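Local coordinates for Mgp-operon protein 3 (Mycoplasma pneumoniae, PDB 6RJ1) that probably serves as a cell-surface adhesin component that helps this human pathogen attach to sugars on host cells, at residues S1-L14 against Y17-V31. Residues are numbered along the deposited sequence; the frame is centred on the assembly and turned at random.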
# COMPACT_ATOMS: atom_id res chain seq x y z
N SER A 1 -24.11 -30.13 -2.32
CA SER A 1 -24.01 -31.59 -2.27
C SER A 1 -23.19 -32.04 -1.05
O SER A 1 -22.37 -31.27 -0.56
CB SER A 1 -23.37 -32.11 -3.56
OG SER A 1 -23.28 -33.52 -3.61
N LEU A 2 -23.42 -33.27 -0.57
CA LEU A 2 -22.66 -33.83 0.55
C LEU A 2 -21.24 -34.17 0.11
O LEU A 2 -20.31 -34.03 0.90
CB LEU A 2 -23.33 -35.08 1.12
CG LEU A 2 -24.29 -34.84 2.24
CD1 LEU A 2 -25.57 -35.60 2.03
CD2 LEU A 2 -23.65 -35.14 3.57
N ALA A 3 -21.09 -34.59 -1.16
CA ALA A 3 -19.82 -34.95 -1.79
C ALA A 3 -18.87 -33.75 -1.88
O ALA A 3 -17.65 -33.94 -2.00
CB ALA A 3 -20.06 -35.56 -3.16
N ASN A 4 -19.41 -32.52 -1.77
CA ASN A 4 -18.62 -31.29 -1.80
C ASN A 4 -17.77 -31.14 -0.51
O ASN A 4 -18.11 -31.72 0.53
CB ASN A 4 -19.50 -30.06 -2.14
CG ASN A 4 -20.02 -29.18 -1.01
OD1 ASN A 4 -20.19 -29.59 0.15
ND2 ASN A 4 -20.32 -27.93 -1.35
N THR A 5 -16.64 -30.42 -0.60
CA THR A 5 -15.70 -30.19 0.50
C THR A 5 -15.28 -28.73 0.52
O THR A 5 -15.24 -28.10 -0.53
CB THR A 5 -14.47 -31.10 0.39
OG1 THR A 5 -13.92 -31.00 -0.93
CG2 THR A 5 -14.77 -32.57 0.74
N TYR A 6 -14.97 -28.21 1.72
CA TYR A 6 -14.52 -26.83 1.94
C TYR A 6 -13.11 -26.89 2.51
O TYR A 6 -12.88 -27.58 3.50
CB TYR A 6 -15.44 -26.07 2.92
CG TYR A 6 -16.91 -26.10 2.55
CD1 TYR A 6 -17.46 -25.14 1.71
CD2 TYR A 6 -17.75 -27.10 3.04
CE1 TYR A 6 -18.81 -25.17 1.35
CE2 TYR A 6 -19.10 -27.15 2.69
CZ TYR A 6 -19.63 -26.18 1.85
OH TYR A 6 -20.96 -26.21 1.50
N LEU A 7 -12.16 -26.18 1.89
CA LEU A 7 -10.77 -26.17 2.33
C LEU A 7 -10.53 -25.09 3.37
O LEU A 7 -10.85 -23.93 3.12
CB LEU A 7 -9.85 -25.98 1.11
CG LEU A 7 -8.69 -26.95 0.91
CD1 LEU A 7 -9.10 -28.39 1.10
CD2 LEU A 7 -8.12 -26.80 -0.48
N LEU A 8 -9.98 -25.48 4.54
CA LEU A 8 -9.66 -24.54 5.61
C LEU A 8 -8.18 -24.60 5.97
O LEU A 8 -7.61 -25.69 6.05
CB LEU A 8 -10.54 -24.74 6.87
CG LEU A 8 -12.04 -24.34 6.82
CD1 LEU A 8 -12.68 -24.55 8.17
CD2 LEU A 8 -12.25 -22.88 6.43
N GLN A 9 -7.56 -23.43 6.17
CA GLN A 9 -6.15 -23.34 6.54
C GLN A 9 -5.94 -23.35 8.04
O GLN A 9 -6.74 -22.80 8.80
CB GLN A 9 -5.54 -22.06 5.95
CG GLN A 9 -4.01 -22.05 5.93
CD GLN A 9 -3.44 -20.71 5.55
OE1 GLN A 9 -4.02 -19.96 4.75
NE2 GLN A 9 -2.29 -20.37 6.10
N ASP A 10 -4.85 -24.00 8.46
CA ASP A 10 -4.29 -24.05 9.81
C ASP A 10 -2.78 -24.08 9.60
O ASP A 10 -2.19 -25.15 9.38
CB ASP A 10 -4.80 -25.23 10.65
CG ASP A 10 -4.34 -25.21 12.10
OD1 ASP A 10 -3.92 -24.12 12.59
OD2 ASP A 10 -4.39 -26.27 12.76
N HIS A 11 -2.17 -22.88 9.64
CA HIS A 11 -0.76 -22.57 9.40
C HIS A 11 -0.28 -23.09 8.01
O HIS A 11 -0.44 -22.36 7.03
CB HIS A 11 0.18 -23.01 10.55
CG HIS A 11 1.62 -22.66 10.29
ND1 HIS A 11 2.61 -23.63 10.34
CD2 HIS A 11 2.17 -21.49 9.90
CE1 HIS A 11 3.73 -23.01 10.00
NE2 HIS A 11 3.52 -21.72 9.73
N ASN A 12 0.28 -24.32 7.93
CA ASN A 12 0.78 -24.89 6.67
C ASN A 12 -0.09 -26.02 6.13
O ASN A 12 0.21 -26.58 5.07
CB ASN A 12 2.24 -25.34 6.79
CG ASN A 12 3.26 -24.23 6.89
OD1 ASN A 12 3.02 -23.05 6.59
ND2 ASN A 12 4.44 -24.59 7.32
N THR A 13 -1.18 -26.33 6.84
CA THR A 13 -2.11 -27.39 6.49
C THR A 13 -3.43 -26.85 5.95
O THR A 13 -4.02 -25.96 6.55
CB THR A 13 -2.28 -28.35 7.69
OG1 THR A 13 -0.99 -28.82 8.07
CG2 THR A 13 -3.17 -29.55 7.36
N LEU A 14 -3.86 -27.41 4.80
CA LEU A 14 -5.14 -27.12 4.15
C LEU A 14 -5.98 -28.38 4.32
O LEU A 14 -5.68 -29.41 3.71
CB LEU A 14 -4.94 -26.74 2.67
CG LEU A 14 -4.15 -25.45 2.39
CD1 LEU A 14 -3.93 -25.26 0.92
CD2 LEU A 14 -4.83 -24.23 2.98
N TYR A 17 -13.05 -29.99 4.79
CA TYR A 17 -14.18 -30.14 5.70
C TYR A 17 -15.43 -30.53 4.92
O TYR A 17 -15.67 -29.99 3.84
CB TYR A 17 -14.41 -28.85 6.51
CG TYR A 17 -13.45 -28.69 7.66
CD1 TYR A 17 -12.19 -28.13 7.48
CD2 TYR A 17 -13.80 -29.09 8.95
CE1 TYR A 17 -11.31 -27.96 8.55
CE2 TYR A 17 -12.93 -28.93 10.02
CZ TYR A 17 -11.68 -28.37 9.82
OH TYR A 17 -10.81 -28.22 10.87
N THR A 18 -16.20 -31.47 5.47
CA THR A 18 -17.44 -31.94 4.85
C THR A 18 -18.61 -31.03 5.27
O THR A 18 -18.50 -30.36 6.30
CB THR A 18 -17.71 -33.41 5.23
OG1 THR A 18 -17.94 -33.51 6.64
CG2 THR A 18 -16.61 -34.34 4.77
N PRO A 19 -19.77 -31.04 4.57
CA PRO A 19 -20.91 -30.24 5.04
C PRO A 19 -21.54 -30.80 6.34
O PRO A 19 -22.57 -30.30 6.78
CB PRO A 19 -21.86 -30.25 3.84
CG PRO A 19 -21.58 -31.52 3.15
CD PRO A 19 -20.12 -31.78 3.33
N PHE A 20 -20.90 -31.80 6.97
CA PHE A 20 -21.25 -32.36 8.27
C PHE A 20 -20.43 -31.62 9.35
O PHE A 20 -20.55 -31.95 10.53
CB PHE A 20 -20.90 -33.85 8.33
CG PHE A 20 -21.94 -34.80 7.81
CD1 PHE A 20 -23.26 -34.71 8.23
CD2 PHE A 20 -21.59 -35.85 6.98
CE1 PHE A 20 -24.22 -35.62 7.77
CE2 PHE A 20 -22.54 -36.76 6.53
CZ PHE A 20 -23.85 -36.65 6.94
N THR A 21 -19.58 -30.65 8.92
CA THR A 21 -18.68 -29.75 9.69
C THR A 21 -17.42 -30.48 10.22
O THR A 21 -16.65 -29.88 10.98
CB THR A 21 -19.42 -28.96 10.81
OG1 THR A 21 -19.70 -29.80 11.93
CG2 THR A 21 -20.71 -28.29 10.33
N THR A 22 -17.19 -31.73 9.79
CA THR A 22 -16.03 -32.51 10.24
C THR A 22 -14.96 -32.64 9.16
O THR A 22 -15.30 -32.80 7.98
CB THR A 22 -16.46 -33.90 10.71
OG1 THR A 22 -17.14 -34.55 9.65
CG2 THR A 22 -17.32 -33.85 11.96
N PRO A 23 -13.65 -32.64 9.53
CA PRO A 23 -12.60 -32.82 8.52
C PRO A 23 -12.62 -34.23 7.92
O PRO A 23 -12.82 -35.21 8.65
CB PRO A 23 -11.31 -32.54 9.28
CG PRO A 23 -11.63 -32.80 10.69
CD PRO A 23 -13.07 -32.46 10.88
N LEU A 24 -12.46 -34.32 6.60
CA LEU A 24 -12.46 -35.58 5.86
C LEU A 24 -11.17 -36.36 6.09
O LEU A 24 -11.23 -37.58 6.23
CB LEU A 24 -12.72 -35.30 4.37
CG LEU A 24 -13.07 -36.48 3.45
CD1 LEU A 24 -14.23 -37.33 4.00
CD2 LEU A 24 -13.41 -35.97 2.06
N ASN A 25 -10.03 -35.65 6.17
CA ASN A 25 -8.70 -36.21 6.43
C ASN A 25 -7.82 -35.19 7.16
O ASN A 25 -8.24 -34.04 7.32
CB ASN A 25 -8.03 -36.75 5.14
CG ASN A 25 -7.88 -35.76 4.02
OD1 ASN A 25 -7.24 -34.70 4.16
ND2 ASN A 25 -8.42 -36.08 2.86
N GLY A 26 -6.62 -35.61 7.56
CA GLY A 26 -5.63 -34.80 8.28
C GLY A 26 -5.16 -33.52 7.60
O GLY A 26 -4.42 -32.74 8.21
N GLY A 27 -5.56 -33.33 6.34
CA GLY A 27 -5.21 -32.16 5.55
C GLY A 27 -3.86 -32.26 4.87
O GLY A 27 -3.06 -33.16 5.15
N LEU A 28 -3.59 -31.31 3.97
CA LEU A 28 -2.35 -31.28 3.21
C LEU A 28 -1.34 -30.30 3.83
O LEU A 28 -1.62 -29.11 3.88
CB LEU A 28 -2.69 -30.92 1.75
CG LEU A 28 -1.55 -30.48 0.81
CD1 LEU A 28 -0.91 -31.67 0.13
CD2 LEU A 28 -2.04 -29.48 -0.20
N ASP A 29 -0.17 -30.82 4.28
CA ASP A 29 0.91 -29.97 4.79
C ASP A 29 1.71 -29.56 3.58
O ASP A 29 2.57 -30.29 3.09
CB ASP A 29 1.81 -30.69 5.82
CG ASP A 29 2.84 -29.79 6.52
OD1 ASP A 29 3.30 -28.79 5.91
OD2 ASP A 29 3.20 -30.10 7.68
N VAL A 30 1.35 -28.38 3.06
CA VAL A 30 1.88 -27.75 1.85
C VAL A 30 3.43 -27.74 1.82
O VAL A 30 4.02 -28.11 0.80
CB VAL A 30 1.23 -26.35 1.71
CG1 VAL A 30 1.97 -25.46 0.73
CG2 VAL A 30 -0.23 -26.47 1.31
N VAL A 31 4.08 -27.40 2.95
CA VAL A 31 5.54 -27.32 3.08
C VAL A 31 6.18 -28.73 3.04
O VAL A 31 7.14 -28.93 2.27
CB VAL A 31 5.95 -26.47 4.32
CG1 VAL A 31 7.45 -26.55 4.60
CG2 VAL A 31 5.53 -25.02 4.13
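The Tyr17 ring lies between Leu8 and Pro23: Leu8 CD1 makes a CH-pi contact over one face, 4.0 Å from the ring centroid, and Pro23 CB rests over the opposite face near the rim, while Tyr6 O stands at the edge. Leu8 crosses the ring at about a right angle, with CG beside the backbone N (chi1 -71°), which lays CB, CG and CD1 along the CD1-CE1 side of the Tyr17 ring, and a branched aliphatic chain suits a broad aromatic face. Near the N-terminus, Leu2 CD2 sits over a face of Phe20, 3.6 Å from Phe20 CE2, and Pro19 meets the edge of Tyr6. The backbones of Tyr6 and Tyr17 form a hydrogen-bonded antiparallel pair, with Tyr17 N to Tyr6 O at 2.7 Å; the side chains of Tyr6, Tyr17 and Leu8 also touch Leu933. Leu14 and Leu28 pair likewise. Gly27, just before Leu28, has a positive phi that glycine readily adopts. Asn12 O accepts from Val30 N at 2.9 Å, while its buried amide is satisfied by Leu42 N and Tyr40 O. Asp29, at the N-cap, receives a bond from Arg32 N and a weak one from Val31 N. Together these contacts join a three-stranded antiparallel meander, opened by a two-residue hairpin with a type II' turn at Asp10-Thr13.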